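Local coordinates for protein 5'-methylthioadenosine nucleosidase (Arabidopsis thaliana, PDB 2QTG) that is a plant nucleosidase of the phosphorylase superfamily, built on a mixed beta-sheet flanked by helices, at residues A[114-119]-A[222-227]; A[121-126]-A[195-200]; A[159-164]-A[216-221]. All coordinates share one frame; numbering follows the deposited sequence.

Contact 1 of 3, residues A[114-119]-A[222-227]; sequences AGTCGG and AVTDLV. With MTH (2-(4-amino-pyrrolo[2,3-D]pyrimidin-7-yl)-5-methylsulfanylmethyl-tetrahydro-furan-3,4-diol), chain C.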
loop_
_atom_site.group_PDB
_atom_site.type_symbol
_atom_site.label_atom_id
_atom_site.label_comp_id
_atom_site.label_asym_id
_atom_site.label_seq_id
_atom_site.Cartn_x
_atom_site.Cartn_y
_atom_site.Cartn_z
ATOM N N ALA A 114 6.401 -9.902 11.573
ATOM C CA ALA A 114 6.563 -11.362 11.736
ATOM C C ALA A 114 5.475 -12.094 10.947
ATOM O O ALA A 114 4.307 -11.718 11.009
ATOM C CB ALA A 114 6.474 -11.738 13.227
ATOM N N GLY A 115 5.836 -13.146 10.220
ATOM C CA GLY A 115 4.848 -13.934 9.486
ATOM C C GLY A 115 5.451 -15.022 8.613
ATOM O O GLY A 115 6.673 -15.243 8.612
ATOM N N THR A 116 4.590 -15.692 7.866
ATOM C CA THR A 116 5.005 -16.752 6.935
ATOM C C THR A 116 5.457 -16.174 5.562
ATOM O O THR A 116 5.125 -15.031 5.202
ATOM C CB THR A 116 3.871 -17.818 6.783
ATOM O OG1 THR A 116 2.658 -17.184 6.309
ATOM C CG2 THR A 116 3.605 -18.488 8.100
ATOM N N CYS A 117 6.210 -16.965 4.817
ATOM C CA CYS A 117 6.709 -16.565 3.535
ATOM C C CYS A 117 7.055 -17.776 2.690
ATOM O O CYS A 117 7.144 -18.922 3.216
ATOM C CB CYS A 117 7.980 -15.686 3.718
ATOM S SG CYS A 117 9.399 -16.584 4.388
ATOM N N GLY A 118 7.298 -17.503 1.410
ATOM C CA GLY A 118 7.964 -18.419 0.478
ATOM C C GLY A 118 9.481 -18.364 0.685
ATOM O O GLY A 118 10.035 -17.337 1.140
ATOM N N GLY A 119 10.151 -19.465 0.373
ATOM C CA GLY A 119 11.606 -19.520 0.404
ATOM C C GLY A 119 12.126 -20.280 -0.801
ATOM O O GLY A 119 11.401 -21.097 -1.396
ATOM N N ALA A 222 8.961 -16.890 8.507
ATOM C CA ALA A 222 8.914 -18.340 8.645
ATOM C C ALA A 222 8.500 -18.956 7.324
ATOM O O ALA A 222 7.384 -18.695 6.809
ATOM C CB ALA A 222 7.926 -18.758 9.784
ATOM N N VAL A 223 9.403 -19.761 6.784
ATOM C CA VAL A 223 9.231 -20.399 5.481
ATOM C C VAL A 223 8.156 -21.494 5.545
ATOM O O VAL A 223 8.414 -22.569 6.161
ATOM C CB VAL A 223 10.571 -20.964 4.982
ATOM C CG1 VAL A 223 10.421 -21.577 3.574
ATOM C CG2 VAL A 223 11.623 -19.843 4.963
ATOM N N THR A 224 6.978 -21.220 4.970
ATOM C CA THR A 224 5.915 -22.223 4.794
ATOM C C THR A 224 5.880 -22.997 3.509
ATOM O O THR A 224 5.247 -24.034 3.450
ATOM C CB THR A 224 4.478 -21.672 4.892
ATOM O OG1 THR A 224 4.418 -20.252 4.854
ATOM C CG2 THR A 224 3.786 -22.137 6.096
ATOM N N ASP A 225 6.436 -22.438 2.454
ATOM C CA ASP A 225 6.523 -23.181 1.219
ATOM C C ASP A 225 7.793 -22.825 0.493
ATOM O O ASP A 225 8.340 -21.735 0.675
ATOM C CB ASP A 225 5.288 -23.008 0.336
ATOM C CG ASP A 225 5.295 -21.740 -0.408
ATOM O OD1 ASP A 225 5.174 -20.683 0.247
ATOM O OD2 ASP A 225 5.401 -21.818 -1.648
ATOM N N LEU A 226 8.253 -23.799 -0.287
ATOM C CA LEU A 226 9.437 -23.697 -1.124
ATOM C C LEU A 226 8.959 -23.328 -2.513
ATOM O O LEU A 226 8.309 -24.136 -3.221
ATOM C CB LEU A 226 10.208 -25.033 -1.104
ATOM C CG LEU A 226 10.899 -25.493 0.194
ATOM C CD1 LEU A 226 11.841 -26.725 -0.100
ATOM C CD2 LEU A 226 11.684 -24.383 0.984
ATOM N N VAL A 227 9.214 -22.075 -2.881
ATOM C CA VAL A 227 8.728 -21.531 -4.159
ATOM C C VAL A 227 9.310 -22.342 -5.322
ATOM O O VAL A 227 8.668 -22.536 -6.348
ATOM C CB VAL A 227 9.083 -20.046 -4.291
ATOM C CG1 VAL A 227 8.687 -19.547 -5.668
ATOM C CG2 VAL A 227 8.379 -19.215 -3.181
HETATM C CS MTH C . -3.003 -15.506 2.096
HETATM S "S5'" MTH C . -1.780 -14.689 1.066
HETATM C "C5'" MTH C . -0.358 -15.338 1.900
HETATM C "C4'" MTH C . 0.095 -14.597 3.167
HETATM O "O4'" MTH C . 1.210 -15.331 3.729
HETATM C "C2'" MTH C . 2.065 -13.390 2.572
HETATM O "O2'" MTH C . 2.998 -12.379 3.023
HETATM C "C3'" MTH C . 0.605 -13.171 2.946
HETATM O "O3'" MTH C . 0.404 -12.450 4.174
HETATM C "C1'" MTH C . 2.447 -14.739 3.225
HETATM N N9 MTH C . 3.030 -15.645 2.255
HETATM C C8 MTH C . 3.148 -16.924 2.386
HETATM C C7 MTH C . 3.862 -17.465 1.502
HETATM C C5 MTH C . 3.930 -16.753 0.422
HETATM C C6 MTH C . 4.439 -16.950 -0.831
HETATM N N6 MTH C . 4.882 -18.170 -1.244
HETATM N N1 MTH C . 4.412 -15.837 -1.624
HETATM C C2 MTH C . 3.947 -14.621 -1.174
HETATM N N3 MTH C . 3.445 -14.438 0.087
HETATM C C4 MTH C . 3.461 -15.515 0.909
#

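Contact 2 of 3, residues A[121-126]-A[195-200]; sequences KVKGAN and DATLKD. With MTH (2-(4-amino-pyrrolo[2,3-D]pyrimidin-7-yl)-5-methylsulfanylmethyl-tetrahydro-furan-3,4-diol), chain C.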
loop_
_atom_site.group_PDB
_atom_site.type_symbol
_atom_site.label_atom_id
_atom_site.label_comp_id
_atom_site.label_asym_id
_atom_site.label_seq_id
_atom_site.Cartn_x
_atom_site.Cartn_y
_atom_site.Cartn_z
ATOM N N LYS A 121 14.685 -23.018 -1.916
ATOM C CA LYS A 121 15.582 -24.065 -1.444
ATOM C C LYS A 121 17.012 -23.866 -1.983
ATOM O O LYS A 121 17.961 -24.192 -1.310
ATOM C CB LYS A 121 15.048 -25.482 -1.685
ATOM C CG LYS A 121 14.879 -25.940 -3.109
ATOM C CD LYS A 121 14.822 -27.474 -3.129
ATOM C CE LYS A 121 14.475 -28.017 -4.515
ATOM N NZ LYS A 121 14.852 -29.493 -4.623
ATOM N N VAL A 122 17.143 -23.281 -3.166
ATOM C CA VAL A 122 18.465 -23.013 -3.736
ATOM C C VAL A 122 19.219 -21.857 -3.056
ATOM O O VAL A 122 20.422 -21.707 -3.287
ATOM C CB VAL A 122 18.428 -22.843 -5.286
ATOM C CG1 VAL A 122 17.704 -24.028 -5.960
ATOM C CG2 VAL A 122 17.821 -21.480 -5.704
ATOM N N LYS A 123 18.527 -21.069 -2.218
ATOM C CA LYS A 123 19.151 -20.037 -1.378
ATOM C C LYS A 123 19.319 -20.541 0.065
ATOM O O LYS A 123 19.690 -19.779 0.971
ATOM C CB LYS A 123 18.346 -18.727 -1.376
ATOM C CG LYS A 123 18.169 -18.002 -2.715
ATOM C CD LYS A 123 19.489 -17.480 -3.302
ATOM C CE LYS A 123 20.102 -16.396 -2.462
ATOM N NZ LYS A 123 21.484 -16.097 -2.992
ATOM N N GLY A 124 18.992 -21.813 0.266
ATOM C CA GLY A 124 19.200 -22.484 1.538
ATOM C C GLY A 124 18.000 -22.506 2.449
ATOM O O GLY A 124 18.148 -22.862 3.628
ATOM N N ALA A 125 16.804 -22.169 1.929
ATOM C CA ALA A 125 15.597 -22.149 2.775
ATOM C C ALA A 125 15.048 -23.553 2.944
ATOM O O ALA A 125 14.984 -24.309 1.975
ATOM C CB ALA A 125 14.494 -21.200 2.182
ATOM N N ASN A 126 14.649 -23.894 4.168
ATOM C CA ASN A 126 13.862 -25.112 4.457
ATOM C C ASN A 126 12.545 -24.759 5.125
ATOM O O ASN A 126 12.458 -23.727 5.818
ATOM C CB ASN A 126 14.641 -26.020 5.409
ATOM C CG ASN A 126 15.913 -26.548 4.778
ATOM O OD1 ASN A 126 15.884 -27.056 3.658
ATOM N ND2 ASN A 126 17.033 -26.400 5.468
ATOM N N ASP A 195 18.243 -11.214 -6.169
ATOM C CA ASP A 195 18.920 -12.246 -5.368
ATOM C C ASP A 195 18.240 -12.505 -4.019
ATOM O O ASP A 195 18.903 -12.544 -2.974
ATOM C CB ASP A 195 20.423 -11.895 -5.205
ATOM C CG ASP A 195 21.261 -13.061 -4.678
ATOM O OD1 ASP A 195 20.962 -14.244 -4.997
ATOM O OD2 ASP A 195 22.240 -12.772 -3.952
ATOM N N ALA A 196 16.908 -12.679 -4.049
ATOM C CA ALA A 196 16.079 -12.842 -2.838
ATOM C C ALA A 196 16.092 -14.295 -2.370
ATOM O O ALA A 196 16.090 -15.197 -3.189
ATOM C CB ALA A 196 14.634 -12.399 -3.111
ATOM N N THR A 197 16.108 -14.508 -1.058
ATOM C CA THR A 197 15.913 -15.839 -0.455
ATOM C C THR A 197 14.457 -16.091 -0.122
ATOM O O THR A 197 13.985 -17.252 -0.166
ATOM C CB THR A 197 16.762 -15.995 0.860
ATOM O OG1 THR A 197 18.127 -15.953 0.509
ATOM C CG2 THR A 197 16.490 -17.324 1.625
ATOM N N LEU A 198 13.752 -15.000 0.207
ATOM C CA LEU A 198 12.412 -15.099 0.744
ATOM C C LEU A 198 11.413 -14.225 -0.053
ATOM O O LEU A 198 11.793 -13.237 -0.678
ATOM C CB LEU A 198 12.391 -14.709 2.226
ATOM C CG LEU A 198 13.449 -15.304 3.144
ATOM C CD1 LEU A 198 13.564 -14.394 4.371
ATOM C CD2 LEU A 198 13.073 -16.748 3.576
ATOM N N LYS A 199 10.145 -14.604 0.022
ATOM C CA LYS A 199 9.081 -14.029 -0.802
ATOM C C LYS A 199 7.833 -13.846 0.041
ATOM O O LYS A 199 7.326 -14.794 0.668
ATOM C CB LYS A 199 8.804 -14.934 -2.020
ATOM C CG LYS A 199 7.677 -14.406 -2.955
ATOM C CD LYS A 199 7.160 -15.504 -3.890
ATOM C CE LYS A 199 6.090 -14.913 -4.854
ATOM N NZ LYS A 199 4.782 -14.757 -4.163
ATOM N N ASP A 200 7.306 -12.626 0.045
ATOM C CA ASP A 200 6.071 -12.365 0.792
ATOM C C ASP A 200 5.209 -11.311 0.119
ATOM O O ASP A 200 5.486 -10.891 -1.032
ATOM C CB ASP A 200 6.388 -11.985 2.250
ATOM C CG ASP A 200 6.832 -10.527 2.399
ATOM O OD1 ASP A 200 7.311 -9.936 1.407
ATOM O OD2 ASP A 200 6.698 -9.988 3.504
HETATM C CS MTH C . -3.003 -15.506 2.096
HETATM S "S5'" MTH C . -1.780 -14.689 1.066
HETATM C "C5'" MTH C . -0.358 -15.338 1.900
HETATM C "C4'" MTH C . 0.095 -14.597 3.167
HETATM O "O4'" MTH C . 1.210 -15.331 3.729
HETATM C "C2'" MTH C . 2.065 -13.390 2.572
HETATM O "O2'" MTH C . 2.998 -12.379 3.023
HETATM C "C3'" MTH C . 0.605 -13.171 2.946
HETATM O "O3'" MTH C . 0.404 -12.450 4.174
HETATM C "C1'" MTH C . 2.447 -14.739 3.225
HETATM N N9 MTH C . 3.030 -15.645 2.255
HETATM C C8 MTH C . 3.148 -16.924 2.386
HETATM C C7 MTH C . 3.862 -17.465 1.502
HETATM C C5 MTH C . 3.930 -16.753 0.422
HETATM C C6 MTH C . 4.439 -16.950 -0.831
HETATM N N6 MTH C . 4.882 -18.170 -1.244
HETATM N N1 MTH C . 4.412 -15.837 -1.624
HETATM C C2 MTH C . 3.947 -14.621 -1.174
HETATM N N3 MTH C . 3.445 -14.438 0.087
HETATM C C4 MTH C . 3.461 -15.515 0.909
#

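Contact 3 of 3, residues A[159-164]-A[216-221]; sequences FSTPNL and PVVFLK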
loop_
_atom_site.group_PDB
_atom_site.type_symbol
_atom_site.label_atom_id
_atom_site.label_comp_id
_atom_site.label_asym_id
_atom_site.label_seq_id
_atom_site.Cartn_x
_atom_site.Cartn_y
_atom_site.Cartn_z
ATOM N N PHE A 159 16.891 -2.998 10.361
ATOM C CA PHE A 159 17.739 -2.532 11.476
ATOM C C PHE A 159 18.827 -3.582 11.815
ATOM O O PHE A 159 18.559 -4.778 11.860
ATOM C CB PHE A 159 16.903 -2.207 12.708
ATOM C CG PHE A 159 17.639 -1.350 13.695
ATOM C CD1 PHE A 159 17.821 0.013 13.432
ATOM C CD2 PHE A 159 18.213 -1.907 14.825
ATOM C CE1 PHE A 159 18.546 0.831 14.336
ATOM C CE2 PHE A 159 18.950 -1.095 15.745
ATOM C CZ PHE A 159 19.106 0.261 15.484
ATOM N N SER A 160 20.060 -3.119 11.992
ATOM C CA SER A 160 21.187 -4.010 12.288
ATOM C C SER A 160 20.999 -4.597 13.693
ATOM O O SER A 160 20.912 -3.846 14.652
ATOM C CB SER A 160 22.513 -3.237 12.211
ATOM O OG SER A 160 23.634 -4.116 12.305
ATOM N N THR A 161 20.879 -5.921 13.773
ATOM C CA THR A 161 20.728 -6.648 15.038
ATOM C C THR A 161 21.771 -7.812 15.177
ATOM O O THR A 161 21.398 -8.993 15.262
ATOM C CB THR A 161 19.261 -7.156 15.264
ATOM O OG1 THR A 161 18.950 -8.236 14.365
ATOM C CG2 THR A 161 18.245 -6.035 15.108
ATOM N N PRO A 162 23.081 -7.473 15.186
ATOM C CA PRO A 162 24.108 -8.543 15.147
ATOM C C PRO A 162 24.130 -9.461 16.365
ATOM O O PRO A 162 24.387 -10.634 16.198
ATOM C CB PRO A 162 25.431 -7.779 15.014
ATOM C CG PRO A 162 25.144 -6.402 15.585
ATOM C CD PRO A 162 23.691 -6.130 15.207
ATOM N N ASN A 163 23.869 -8.943 17.559
ATOM C CA ASN A 163 23.822 -9.776 18.784
ATOM C C ASN A 163 22.673 -10.775 18.809
ATOM O O ASN A 163 22.852 -11.903 19.257
ATOM C CB ASN A 163 23.819 -8.931 20.069
ATOM C CG ASN A 163 25.090 -8.119 20.250
ATOM O OD1 ASN A 163 26.182 -8.570 19.894
ATOM N ND2 ASN A 163 24.957 -6.913 20.835
ATOM N N LEU A 164 21.502 -10.350 18.367
ATOM C CA LEU A 164 20.348 -11.228 18.280
ATOM C C LEU A 164 20.609 -12.350 17.287
ATOM O O LEU A 164 20.269 -13.483 17.516
ATOM C CB LEU A 164 19.124 -10.418 17.857
ATOM C CG LEU A 164 17.770 -11.070 17.599
ATOM C CD1 LEU A 164 16.697 -10.037 17.563
ATOM C CD2 LEU A 164 17.806 -11.768 16.304
ATOM N N PRO A 216 13.144 1.934 13.700
ATOM C CA PRO A 216 13.869 0.666 13.463
ATOM C C PRO A 216 12.888 -0.455 13.153
ATOM O O PRO A 216 11.864 -0.593 13.816
ATOM C CB PRO A 216 14.591 0.385 14.776
ATOM C CG PRO A 216 14.666 1.727 15.504
ATOM C CD PRO A 216 13.490 2.554 15.000
ATOM N N VAL A 217 13.206 -1.233 12.129
ATOM C CA VAL A 217 12.336 -2.332 11.733
ATOM C C VAL A 217 13.174 -3.598 11.532
ATOM O O VAL A 217 14.276 -3.548 10.970
ATOM C CB VAL A 217 11.497 -1.970 10.469
ATOM C CG1 VAL A 217 12.431 -1.698 9.222
ATOM C CG2 VAL A 217 10.423 -3.014 10.202
ATOM N N VAL A 218 12.629 -4.706 12.029
ATOM C CA VAL A 218 13.172 -6.048 11.808
ATOM C C VAL A 218 12.040 -7.006 11.380
ATOM O O VAL A 218 10.833 -6.709 11.522
ATOM C CB VAL A 218 13.962 -6.604 13.043
ATOM C CG1 VAL A 218 15.019 -5.609 13.561
ATOM C CG2 VAL A 218 13.057 -6.888 14.158
ATOM N N PHE A 219 12.455 -8.126 10.822
ATOM C CA PHE A 219 11.577 -9.077 10.161
ATOM C C PHE A 219 11.921 -10.476 10.598
ATOM O O PHE A 219 13.076 -10.924 10.487
ATOM C CB PHE A 219 11.734 -9.030 8.637
ATOM C CG PHE A 219 11.521 -7.685 8.029
ATOM C CD1 PHE A 219 12.589 -6.780 7.940
ATOM C CD2 PHE A 219 10.272 -7.324 7.507
ATOM C CE1 PHE A 219 12.419 -5.542 7.437
ATOM C CE2 PHE A 219 10.090 -6.069 6.936
ATOM C CZ PHE A 219 11.184 -5.168 6.899
ATOM N N LEU A 220 10.911 -11.177 11.098
ATOM C CA LEU A 220 10.998 -12.604 11.318
ATOM C C LEU A 220 10.074 -13.326 10.299
ATOM O O LEU A 220 8.834 -13.201 10.371
ATOM C CB LEU A 220 10.523 -12.940 12.736
ATOM C CG LEU A 220 11.269 -12.184 13.855
ATOM C CD1 LEU A 220 10.564 -12.547 15.159
ATOM C CD2 LEU A 220 12.743 -12.572 13.909
ATOM N N LYS A 221 10.673 -14.076 9.379
ATOM C CA LYS A 221 9.915 -14.689 8.269
ATOM C C LYS A 221 10.084 -16.215 8.283
ATOM O O LYS A 221 11.203 -16.749 8.092
ATOM C CB LYS A 221 10.296 -14.078 6.912
ATOM C CG LYS A 221 9.934 -12.562 6.812
ATOM C CD LYS A 221 8.419 -12.352 6.687
ATOM C CE LYS A 221 8.025 -10.891 7.028
ATOM N NZ LYS A 221 6.739 -10.515 6.297
#

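Contact 1 of 3, residues A[114-119]-A[222-227]
Asp-225 and Gly-118 meet where two parallel strands border a flat ligand: the peptide between Cys-117 and Gly-118 lies against one face of the pyrrolopyrimidine of MTH, Gly-118 N standing 3.4 Å from MTH C7, while the Asp-225 carboxylate takes up the exocyclic amino group. The bond from MTH N6 to Asp-225 OD1 is 2.9 Å long and nearly straight at 164°. With its CG set between the backbone N and the carbonyl carbon (chi1 79°), Asp-225 swings its carboxylate back over 114-119, and OD1 also rests 3.6 Å from Gly-118 CA. The backbones are laddered from Gly-115 O, which accepts Ala-222 N at 2.8 Å, to Gly-119 O and Val-227 N. Thr-224 N still reaches Cys-117 O at 2.9 Å in the regular pattern; the register then slips by one, a beta bulge with Thr-224 as the extra residue, so that Gly-118 pairs with Asp-225 and Gly-119 N bonds to Asp-225 O. Beside the bulge the two threonines cross, Thr-224 OG1 sitting 3.2 Å from Thr-116 CB and making a weak bond to Cys-117 O; Thr-116 OG1 turns to Glu-38 instead. On the other face, Cys-117 SG packs against Val-223 CG2 at 4.0 Å. This is a worked case of a sheet end shaped into a binding site: a peptide lines the ring face and the bulge places an acid at its border. With Lys-199, Met-201 and Glu-202 also bonding to MTH, the ligand is gripped at several polar points.

Contact 2 of 3, residues A[121-126]-A[195-200]
Lys-123 and Asp-195 form a salt bridge at the protein surface, NZ lying 2.8 Å from OD1. The ammonium reaches that oxygen on its syn side but 32° out of the carboxylate plane, and the two side chains cross at about a right angle. Lys-123 CG lies 3.5 Å from Ala-196 O, and CB 3.4 Å from Thr-197 OG1. Bends at chi2 and chi3 (-65° and -66°) turn the chain's end back, leaving Lys-123 CE 3.6 Å from Thr-197 OG1 and delivering NZ to Asp-195. Deeper in, Ala-125 CB and Thr-197 CG2 touch loosely at 4.4 Å. Behind this first shell, the acid is positioned by a Schellman motif ending helix 185-193, and the lysine by a 3-10 turn closed by Gly-124 N to Lys-121 O, 3.0 Å; Asp-228 binds the turn's first two backbone amides. Farther along, strand 198-200 runs into the ligand pocket, where Lys-199 NZ donates to MTH N1 at 2.8 Å while the carbonyls of Ser-180 and Asp-182 also accept from it. The chemistry is thus divided: a solvent-facing ion pair, probably weakened by water, ties the loop to the strand's approach, whereas the buried ammonium is gripped by neutral acceptors.

Contact 3 of 3, residues A[159-164]-A[216-221]
Phe-159 N donates to Val-217 O at 2.7 Å with an N-H...O angle of 162°, the one backbone bond joining the turn before helix 162-168 to the start of strand 217-226. Next to it the side chains of Phe-159 and Pro-216 run alongside each other in a common direction. Pro-216 CB sits over one face of the phenyl group, 3.9 Å from the centroid of the Phe-159 ring, as a CH-pi contact; its closest ring atom is Phe-159 CD1, at 3.5 Å. The aromatic side chain gets there by placing CG anti to the backbone N (chi1 -162°), which carries the ring along the proline. Strand 217-226 is an interior strand of the phosphorylase-superfamily sheet, hydrogen-bonded to 110-119 on one side and to 130-138 on the other, and the 159-164 segment joins it just where it enters the sheet. From there the packing turns aliphatic. Val-218 CG1 meets Thr-161 CG2 at 3.6 Å, the two side chains crossing, and also touches Phe-159 CB at 4.0 Å. Thr-161 holds the N-cap position of helix 162-168, yet its side chain makes no capping bond; its methyl group is spent on the valine, with Leu-132 and the C-terminal Leu-267 packed alongside.

In the fold
All three contacts reach one mixed sheet, but at different depths. Contact 3 is mostly buried, with no touching residue exposed, and is held largely by apolar packing at the start of strand 217-226. Contact 1 uses the far end of that strand, its centre about 17 Å from that of contact 3; it is partly buried, and backbone bonding to strand 110-119 dominates beside MTH. Contact 2 pairs buried residues with two exposed charged ones; its centre is about 9 Å from that of contact 1, and both touch MTH. Asp-200 of contact 2 and Lys-221 of contact 3 form a salt bridge, Asp-200 OD2 to Lys-221 NZ 2.8 Å, linking those two.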